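Local coordinates for carbohydrate-binding protein (Flavonifractor plautii, PDB 6N1B) that deacetylates N-acetylgalactosamine, probably that of the blood group A antigen, and here binds the blood group B trisaccharide, at residues 95-100 against 353-358; 333-338 against 385-390. All blocks are in the same frame, centred on the assembly; numbering follows the deposited sequence.

Contact 1 of 2, residues 95-100 against 353-358; sequences VHWVEP and RVWYSA
The backbones carrying W97 and W355 stay well apart, their CA atoms 12.3 Å from each other: an extended but irregular run at 95-100 faces strand 353-358, and the gap is bridged by two long indoles without any hydrogen bond between the segments. The first bond of each side chain points toward the other segment, and chi1 (-65° for W97, -67° for W355) sets CG beside the backbone N. W97 brings up the edge of its benzo ring, with CZ2 3.8 Å from W355 NE1, and that nitrogen lies in the plane of the W97 ring. The pair is an offset edge-to-face stack, with the planes at 72° and the W97 six-membered ring centroid 5.8 Å from that of the W355 five-membered ring. In the five-bladed beta-propeller suggested by the strand order, this joins the loop leaving the first blade to the last blade. Each buried indole N-H has a partner elsewhere, W97 NE1 at Q36 OE1 and W355 NE1 at G94 O, while V57 of strand 52-60 touches both side chains. At the far end of its ring, W355 CH2 lies 3.9 Å above one face of the R353 guanidinium, whose NH1 forms a salt bridge with E342.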
ATOM      1  N   VAL A  95     -14.910   0.753  -6.341  1.00 11.34           N
ATOM      2  CA  VAL A  95     -14.861  -0.090  -7.466  1.00 10.87           C
ATOM      3  C   VAL A  95     -14.478   0.616  -8.746  1.00 10.96           C
ATOM      4  O   VAL A  95     -13.604   0.155  -9.498  1.00 13.60           O
ATOM      5  CB  VAL A  95     -16.177  -0.919  -7.665  1.00 12.04           C
ATOM      6  CG1 VAL A  95     -16.171  -1.757  -8.947  1.00 12.87           C
ATOM      7  CG2 VAL A  95     -16.459  -1.784  -6.459  1.00 14.77           C
ATOM      8  N   HIS A  96     -15.228   1.670  -9.019  1.00 10.32           N
ATOM      9  CA  HIS A  96     -15.031   2.461 -10.214  1.00 10.18           C
ATOM     10  C   HIS A  96     -14.247   3.700  -9.829  1.00 11.39           C
ATOM     11  O   HIS A  96     -14.745   4.538  -9.069  1.00 16.58           O
ATOM     12  CB  HIS A  96     -16.401   2.838 -10.818  1.00 11.84           C
ATOM     13  CG  HIS A  96     -17.245   1.641 -11.076  1.00 12.40           C
ATOM     14  ND1 HIS A  96     -18.220   1.225 -10.209  1.00 11.65           N
ATOM     15  CD2 HIS A  96     -17.164   0.707 -12.064  1.00 14.15           C
ATOM     16  CE1 HIS A  96     -18.779   0.123 -10.722  1.00 11.27           C
ATOM     17  NE2 HIS A  96     -18.147  -0.211 -11.850  1.00 14.00           N
ATOM     18  N   TRP A  97     -13.042   3.841 -10.295  1.00 10.87           N
ATOM     19  CA  TRP A  97     -12.115   4.883  -9.863  1.00 10.34           C
ATOM     20  C   TRP A  97     -12.018   5.917 -10.984  1.00 11.56           C
ATOM     21  O   TRP A  97     -11.975   5.564 -12.193  1.00 12.97           O
ATOM     22  CB  TRP A  97     -10.750   4.241  -9.623  1.00  9.76           C
ATOM     23  CG  TRP A  97     -10.745   3.267  -8.492  1.00  9.64           C
ATOM     24  CD1 TRP A  97     -10.863   1.903  -8.575  1.00 11.20           C
ATOM     25  CD2 TRP A  97     -10.727   3.580  -7.110  1.00  9.52           C
ATOM     26  NE1 TRP A  97     -10.955   1.333  -7.331  1.00 11.80           N
ATOM     27  CE2 TRP A  97     -10.844   2.343  -6.388  1.00  9.90           C
ATOM     28  CE3 TRP A  97     -10.661   4.768  -6.374  1.00  9.70           C
ATOM     29  CZ2 TRP A  97     -10.821   2.319  -5.002  1.00 10.87           C
ATOM     30  CZ3 TRP A  97     -10.603   4.693  -5.029  1.00 10.26           C
ATOM     31  CH2 TRP A  97     -10.722   3.504  -4.319  1.00 10.50           C
ATOM     32  N   VAL A  98     -11.900   7.179 -10.607  1.00 10.17           N
ATOM     33  CA  VAL A  98     -11.723   8.260 -11.556  1.00 11.54           C
ATOM     34  C   VAL A  98     -10.591   9.195 -11.126  1.00 10.50           C
ATOM     35  O   VAL A  98     -10.291   9.290  -9.919  1.00 10.96           O
ATOM     36  CB  VAL A  98     -13.037   9.086 -11.686  1.00 13.34           C
ATOM     37  CG1 VAL A  98     -14.145   8.245 -12.242  1.00 15.46           C
ATOM     38  CG2 VAL A  98     -13.458   9.771 -10.401  1.00 14.03           C
ATOM     39  N   GLU A  99     -10.014   9.892 -12.051  1.00 13.13           N
ATOM     40  CA  GLU A  99      -9.060  10.944 -11.731  1.00 12.26           C
ATOM     41  C   GLU A  99      -9.856  12.203 -11.461  1.00 13.24           C
ATOM     42  O   GLU A  99     -10.562  12.647 -12.367  1.00 16.69           O
ATOM     43  CB  GLU A  99      -8.048  11.093 -12.894  1.00 12.38           C
ATOM     44  CG  GLU A  99      -7.217   9.908 -13.141  1.00 14.85           C
ATOM     45  CD  GLU A  99      -6.321   9.993 -14.304  1.00 21.82           C
ATOM     46  OE1 GLU A  99      -6.809   9.829 -15.437  1.00 25.72           O
ATOM     47  OE2 GLU A  99      -5.121   9.894 -14.113  1.00 17.25           O
ATOM     48  N   PRO A 100      -9.737  12.809 -10.272  1.00 15.51           N
ATOM     49  CA  PRO A 100     -10.500  14.032 -10.032  1.00 19.56           C
ATOM     50  C   PRO A 100     -10.261  15.101 -11.112  1.00 15.67           C
ATOM     51  O   PRO A 100      -9.179  15.235 -11.658  1.00 14.85           O
ATOM     52  CB  PRO A 100      -9.976  14.547  -8.670  1.00 23.70           C
ATOM     53  CG  PRO A 100      -9.327  13.302  -7.996  1.00 26.46           C
ATOM     54  CD  PRO A 100      -8.889  12.374  -9.114  1.00 19.31           C
ATOM     55  N   ARG A 353     -12.654  -5.518   3.711  1.00  8.97           N
ATOM     56  CA  ARG A 353     -12.624  -5.037   2.310  1.00  9.14           C
ATOM     57  C   ARG A 353     -11.179  -4.930   1.912  1.00  8.66           C
ATOM     58  O   ARG A 353     -10.458  -4.152   2.544  1.00  9.49           O
ATOM     59  CB  ARG A 353     -13.376  -3.767   2.138  1.00  9.50           C
ATOM     60  CG  ARG A 353     -14.857  -3.857   2.572  1.00 10.91           C
ATOM     61  CD  ARG A 353     -15.625  -2.603   2.313  1.00 10.67           C
ATOM     62  NE  ARG A 353     -15.733  -2.321   0.899  1.00 11.09           N
ATOM     63  CZ  ARG A 353     -16.267  -1.199   0.447  1.00 10.79           C
ATOM     64  NH1 ARG A 353     -16.749  -0.314   1.234  1.00 13.60           N
ATOM     65  NH2 ARG A 353     -16.324  -0.949  -0.910  1.00 12.60           N
ATOM     66  N   VAL A 354     -10.738  -5.684   0.884  1.00  8.78           N
ATOM     67  CA  VAL A 354      -9.320  -5.800   0.577  1.00  8.38           C
ATOM     68  C   VAL A 354      -9.082  -5.459  -0.848  1.00  7.50           C
ATOM     69  O   VAL A 354      -9.562  -6.183  -1.773  1.00  9.23           O
ATOM     70  CB  VAL A 354      -8.731  -7.162   0.944  1.00  9.57           C
ATOM     71  CG1 VAL A 354      -7.250  -7.230   0.635  1.00 10.24           C
ATOM     72  CG2 VAL A 354      -9.063  -7.496   2.431  1.00 11.17           C
ATOM     73  N   TRP A 355      -8.336  -4.430  -1.151  1.00  8.20           N
ATOM     74  CA  TRP A 355      -7.843  -4.066  -2.527  1.00  8.87           C
ATOM     75  C   TRP A 355      -6.501  -4.691  -2.617  1.00  8.86           C
ATOM     76  O   TRP A 355      -5.540  -4.286  -1.944  1.00  8.95           O
ATOM     77  CB  TRP A 355      -7.859  -2.558  -2.717  1.00  8.45           C
ATOM     78  CG  TRP A 355      -9.240  -1.956  -2.733  1.00  8.21           C
ATOM     79  CD1 TRP A 355      -9.939  -1.679  -3.857  1.00 10.36           C
ATOM     80  CD2 TRP A 355     -10.081  -1.576  -1.614  1.00  8.61           C
ATOM     81  NE1 TRP A 355     -11.178  -1.194  -3.478  1.00  9.98           N
ATOM     82  CE2 TRP A 355     -11.280  -1.080  -2.127  1.00  9.58           C
ATOM     83  CE3 TRP A 355      -9.926  -1.577  -0.208  1.00  8.93           C
ATOM     84  CZ2 TRP A 355     -12.314  -0.670  -1.311  1.00 10.52           C
ATOM     85  CZ3 TRP A 355     -10.914  -1.144   0.587  1.00  9.59           C
ATOM     86  CH2 TRP A 355     -12.120  -0.701   0.036  1.00 10.09           C
ATOM     87  N   TYR A 356      -6.383  -5.798  -3.405  1.00  9.01           N
ATOM     88  CA  TYR A 356      -5.157  -6.547  -3.506  1.00  8.62           C
ATOM     89  C   TYR A 356      -4.479  -6.369  -4.810  1.00  8.49           C
ATOM     90  O   TYR A 356      -5.143  -6.424  -5.861  1.00 10.95           O
ATOM     91  CB  TYR A 356      -5.342  -8.039  -3.165  1.00  9.22           C
ATOM     92  CG  TYR A 356      -5.971  -8.956  -4.202  1.00  8.24           C
ATOM     93  CD1 TYR A 356      -7.362  -9.094  -4.276  1.00  9.39           C
ATOM     94  CD2 TYR A 356      -5.219  -9.724  -4.972  1.00  9.02           C
ATOM     95  CE1 TYR A 356      -7.953 -10.030  -5.161  1.00  8.60           C
ATOM     96  CE2 TYR A 356      -5.761 -10.673  -5.813  1.00  9.01           C
ATOM     97  CZ  TYR A 356      -7.092 -10.866  -5.916  1.00  9.30           C
ATOM     98  OH  TYR A 356      -7.678 -11.791  -6.715  1.00 10.06           O
ATOM     99  N   SER A 357      -3.183  -6.159  -4.832  1.00  8.72           N
ATOM    100  CA  SER A 357      -2.452  -6.231  -6.076  1.00  8.43           C
ATOM    101  C   SER A 357      -1.873  -7.605  -6.279  1.00  7.62           C
ATOM    102  O   SER A 357      -1.731  -8.390  -5.289  1.00  8.62           O
ATOM    103  CB  SER A 357      -1.452  -5.101  -6.202  1.00  8.96           C
ATOM    104  OG  SER A 357      -0.358  -5.193  -5.269  1.00  9.07           O
ATOM    105  N   ALA A 358      -1.616  -7.958  -7.533  1.00  8.24           N
ATOM    106  CA  ALA A 358      -1.087  -9.285  -7.856  1.00  8.44           C
ATOM    107  C   ALA A 358      -0.437  -9.225  -9.226  1.00  8.29           C
ATOM    108  O   ALA A 358      -0.492  -8.230  -9.931  1.00  8.44           O
ATOM    109  CB  ALA A 358      -2.165 -10.343  -7.773  1.00  9.34           C
TER

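Contact 2 of 2, residues 333-338 against 385-390; sequences QIYRSS and RIWRIG
Y335 offers a ring face to W387 across the sheet. It is met by W387 CZ3, which stands 4.0 Å above the plane of the tyrosine ring over its centre and 4.1 Å from Y335 CZ. The two planes are turned by 77°, a T-shaped pair in which the indole edge points at the phenol face. W387 has chi1 -52°, CG beside the backbone N, and reaches across the intervening strand 351-361, where its side chain packs on L359. Y335 belongs to the glycan pocket, where it touches the alpha-galactose, and its hydroxyl bonds W271 NE1. R336 reaches toward the metal site instead, with NH1 bonded to D56 and NH2 to D122, two residues of one calcium site. S337 OG donates to Y335 O at 2.9 Å, tying down the backbone just after the tyrosine, and S338 OG also bonds D56. The bond from W271 NE1 thus fixes where the hydroxyl end of Y335 lies, while the indole edge over its face, with ring hydrogens directed at the pi cloud, would probably hinder rotation of the phenol about its own axis.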
ATOM      1  N   GLN A 333       1.861 -14.284  -7.761  1.00  9.51           N
ATOM      2  CA  GLN A 333       1.998 -13.915  -6.347  1.00  9.40           C
ATOM      3  C   GLN A 333       0.899 -12.942  -5.991  1.00  8.96           C
ATOM      4  O   GLN A 333       0.448 -12.202  -6.908  1.00  9.19           O
ATOM      5  CB  GLN A 333       3.375 -13.325  -6.057  1.00 10.59           C
ATOM      6  CG  GLN A 333       3.573 -11.907  -6.455  1.00 10.66           C
ATOM      7  CD  GLN A 333       5.012 -11.473  -6.498  1.00 10.00           C
ATOM      8  OE1 GLN A 333       5.796 -11.684  -5.408  1.00 13.33           O
ATOM      9  NE2 GLN A 333       5.444 -10.891  -7.523  1.00  8.84           N
ATOM     10  N   ILE A 334       0.537 -12.911  -4.692  1.00  8.41           N
ATOM     11  CA  ILE A 334      -0.213 -11.795  -4.204  1.00  7.70           C
ATOM     12  C   ILE A 334       0.738 -10.735  -3.746  1.00  8.02           C
ATOM     13  O   ILE A 334       1.736 -11.048  -3.029  1.00  9.94           O
ATOM     14  CB  ILE A 334      -1.209 -12.170  -3.112  1.00  8.95           C
ATOM     15  CG1 ILE A 334      -2.087 -13.367  -3.513  1.00  8.89           C
ATOM     16  CG2 ILE A 334      -2.006 -11.008  -2.697  1.00  9.58           C
ATOM     17  CD1 ILE A 334      -2.896 -13.148  -4.733  1.00 11.11           C
ATOM     18  N   TYR A 335       0.522  -9.510  -4.194  1.00  8.52           N
ATOM     19  CA  TYR A 335       1.402  -8.384  -3.898  1.00  8.09           C
ATOM     20  C   TYR A 335       0.735  -7.482  -2.829  1.00  8.42           C
ATOM     21  O   TYR A 335      -0.258  -7.847  -2.229  1.00  9.05           O
ATOM     22  CB  TYR A 335       1.790  -7.627  -5.215  1.00  8.56           C
ATOM     23  CG  TYR A 335       3.207  -7.108  -5.219  1.00  8.40           C
ATOM     24  CD1 TYR A 335       4.241  -8.073  -5.453  1.00  9.94           C
ATOM     25  CD2 TYR A 335       3.597  -5.817  -4.977  1.00  9.46           C
ATOM     26  CE1 TYR A 335       5.587  -7.666  -5.408  1.00 12.04           C
ATOM     27  CE2 TYR A 335       4.899  -5.400  -4.902  1.00 11.06           C
ATOM     28  CZ  TYR A 335       5.912  -6.385  -5.130  1.00 11.52           C
ATOM     29  OH  TYR A 335       7.259  -5.994  -5.007  1.00 14.08           O
ATOM     30  N   ARG A 336       1.351  -6.328  -2.574  1.00  8.11           N
ATOM     31  CA  ARG A 336       0.899  -5.525  -1.473  1.00  8.46           C
ATOM     32  C   ARG A 336      -0.530  -5.137  -1.560  1.00  8.74           C
ATOM     33  O   ARG A 336      -1.013  -4.767  -2.641  1.00  9.37           O
ATOM     34  CB  ARG A 336       1.823  -4.290  -1.373  1.00  7.90           C
ATOM     35  CG  ARG A 336       1.666  -3.522  -0.047  1.00  8.22           C
ATOM     36  CD  ARG A 336       0.585  -2.427   0.024  1.00  8.37           C
ATOM     37  NE  ARG A 336       0.864  -1.629   1.233  1.00  8.17           N
ATOM     38  CZ  ARG A 336       0.143  -0.570   1.625  1.00  7.91           C
ATOM     39  NH1 ARG A 336      -0.940  -0.204   0.971  1.00  8.25           N
ATOM     40  NH2 ARG A 336       0.468   0.034   2.746  1.00  8.41           N
ATOM     41  N   SER A 337      -1.242  -5.232  -0.454  1.00  7.95           N
ATOM     42  CA  SER A 337      -2.688  -5.066  -0.428  1.00  7.67           C
ATOM     43  C   SER A 337      -3.069  -4.039   0.615  1.00  8.40           C
ATOM     44  O   SER A 337      -2.341  -3.836   1.614  1.00 10.06           O
ATOM     45  CB  SER A 337      -3.312  -6.408  -0.188  1.00  9.47           C
ATOM     46  OG  SER A 337      -2.931  -7.326  -1.258  1.00  9.61           O
ATOM     47  N   SER A 338      -4.186  -3.355   0.456  1.00  8.05           N
ATOM     48  CA  SER A 338      -4.727  -2.375   1.379  1.00  7.65           C
ATOM     49  C   SER A 338      -6.098  -2.810   1.817  1.00  7.20           C
ATOM     50  O   SER A 338      -6.804  -3.432   1.078  1.00 10.14           O
ATOM     51  CB  SER A 338      -4.725  -1.024   0.680  1.00  8.54           C
ATOM     52  OG  SER A 338      -5.239  -0.001   1.492  1.00  9.39           O
ATOM     53  N   ARG A 385       5.592 -10.534 -16.889  1.00 10.48           N
ATOM     54  CA  ARG A 385       4.453 -10.713 -16.010  1.00 10.22           C
ATOM     55  C   ARG A 385       3.560  -9.458 -16.237  1.00  9.14           C
ATOM     56  O   ARG A 385       4.007  -8.532 -16.911  1.00 10.21           O
ATOM     57  CB  ARG A 385       4.985 -10.717 -14.514  1.00  9.88           C
ATOM     58  CG  ARG A 385       5.973 -11.814 -14.239  1.00 11.71           C
ATOM     59  CD  ARG A 385       6.422 -11.851 -12.793  1.00 14.19           C
ATOM     60  NE  ARG A 385       7.365 -12.956 -12.640  1.00 15.51           N
ATOM     61  CZ  ARG A 385       8.422 -12.949 -11.868  1.00 17.18           C
ATOM     62  NH1 ARG A 385       8.768 -11.929 -11.118  1.00 17.97           N
ATOM     63  NH2 ARG A 385       9.217 -14.015 -11.976  1.00 18.05           N
ATOM     64  N   ILE A 386       2.360  -9.535 -15.708  1.00  9.16           N
ATOM     65  CA  ILE A 386       1.425  -8.413 -15.781  1.00  8.81           C
ATOM     66  C   ILE A 386       0.994  -8.076 -14.354  1.00  8.07           C
ATOM     67  O   ILE A 386       0.690  -8.918 -13.545  1.00  8.80           O
ATOM     68  CB  ILE A 386       0.187  -8.739 -16.639  1.00  8.55           C
ATOM     69  CG1 ILE A 386       0.530  -8.936 -18.099  1.00  9.46           C
ATOM     70  CG2 ILE A 386      -0.902  -7.677 -16.518  1.00 10.29           C
ATOM     71  CD1 ILE A 386       0.844  -7.659 -18.885  1.00  9.08           C
ATOM     72  N   TRP A 387       0.983  -6.769 -14.072  1.00  8.28           N
ATOM     73  CA  TRP A 387       0.653  -6.208 -12.758  1.00  8.44           C
ATOM     74  C   TRP A 387      -0.758  -5.617 -12.761  1.00  8.26           C
ATOM     75  O   TRP A 387      -1.004  -4.676 -13.572  1.00  8.67           O
ATOM     76  CB  TRP A 387       1.626  -5.086 -12.350  1.00  8.98           C
ATOM     77  CG  TRP A 387       3.099  -5.385 -12.406  1.00  9.59           C
ATOM     78  CD1 TRP A 387       3.853  -5.559 -13.488  1.00 10.39           C
ATOM     79  CD2 TRP A 387       3.996  -5.496 -11.255  1.00  8.98           C
ATOM     80  NE1 TRP A 387       5.216  -5.721 -13.159  1.00 11.19           N
ATOM     81  CE2 TRP A 387       5.302  -5.716 -11.773  1.00 10.42           C
ATOM     82  CE3 TRP A 387       3.806  -5.407  -9.906  1.00  9.41           C
ATOM     83  CZ2 TRP A 387       6.420  -5.815 -10.971  1.00 11.38           C
ATOM     84  CZ3 TRP A 387       4.929  -5.578  -9.054  1.00 10.90           C
ATOM     85  CH2 TRP A 387       6.199  -5.769  -9.617  1.00 10.16           C
ATOM     86  N   ARG A 388      -1.630  -6.036 -11.851  1.00  8.00           N
ATOM     87  CA  ARG A 388      -2.943  -5.411 -11.711  1.00  8.04           C
ATOM     88  C   ARG A 388      -3.360  -5.321 -10.235  1.00  8.02           C
ATOM     89  O   ARG A 388      -2.761  -5.939  -9.329  1.00  8.86           O
ATOM     90  CB  ARG A 388      -4.047  -6.294 -12.410  1.00  9.19           C
ATOM     91  CG  ARG A 388      -3.903  -6.580 -13.882  1.00  9.28           C
ATOM     92  CD  ARG A 388      -3.969  -5.335 -14.763  1.00 10.09           C
ATOM     93  NE  ARG A 388      -3.901  -5.781 -16.142  1.00  8.92           N
ATOM     94  CZ  ARG A 388      -3.664  -5.014 -17.175  1.00  8.83           C
ATOM     95  NH1 ARG A 388      -3.468  -3.691 -17.027  1.00 10.74           N
ATOM     96  NH2 ARG A 388      -3.611  -5.561 -18.405  1.00 10.90           N
ATOM     97  N   ILE A 389      -4.450  -4.568 -10.017  1.00  8.39           N
ATOM     98  CA  ILE A 389      -5.109  -4.429  -8.709  1.00  8.41           C
ATOM     99  C   ILE A 389      -6.529  -4.903  -8.825  1.00  7.99           C
ATOM    100  O   ILE A 389      -7.277  -4.452  -9.725  1.00  9.41           O
ATOM    101  CB  ILE A 389      -5.128  -2.925  -8.257  1.00  9.19           C
ATOM    102  CG1 ILE A 389      -3.703  -2.430  -8.014  1.00  8.98           C
ATOM    103  CG2 ILE A 389      -5.981  -2.754  -7.020  1.00 10.32           C
ATOM    104  CD1 ILE A 389      -3.603  -0.880  -7.962  1.00 10.74           C
ATOM    105  N   GLY A 390      -6.906  -5.795  -7.906  1.00  8.82           N
ATOM    106  CA  GLY A 390      -8.258  -6.313  -7.769  1.00  9.23           C
ATOM    107  C   GLY A 390      -8.820  -6.179  -6.363  1.00  8.94           C
ATOM    108  O   GLY A 390      -8.323  -5.332  -5.615  1.00  9.40           O
TER

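Overall arrangement
Contacts 1 and 2 share the antiparallel sheet that would form the last propeller blade, with strand 351-361 of contact 1 lying between 333-342 and 385-395, the two strands of contact 2. Their segments alternate along the chain. Their centres are 11 Å apart, and they meet directly where S357 O lies 2.7 Å from Y335 N and S357 OG 2.7 Å from R336 O, both probable hydrogen bonds. Contact 2 belongs to the binding site: the Y335 side chain is about 4 Å from the alpha-galactose and about 4 Å from a calcium ion. Contact 1 holds no residue of the glycan pocket, though the W355 side chain is about 9 Å from a calcium ion.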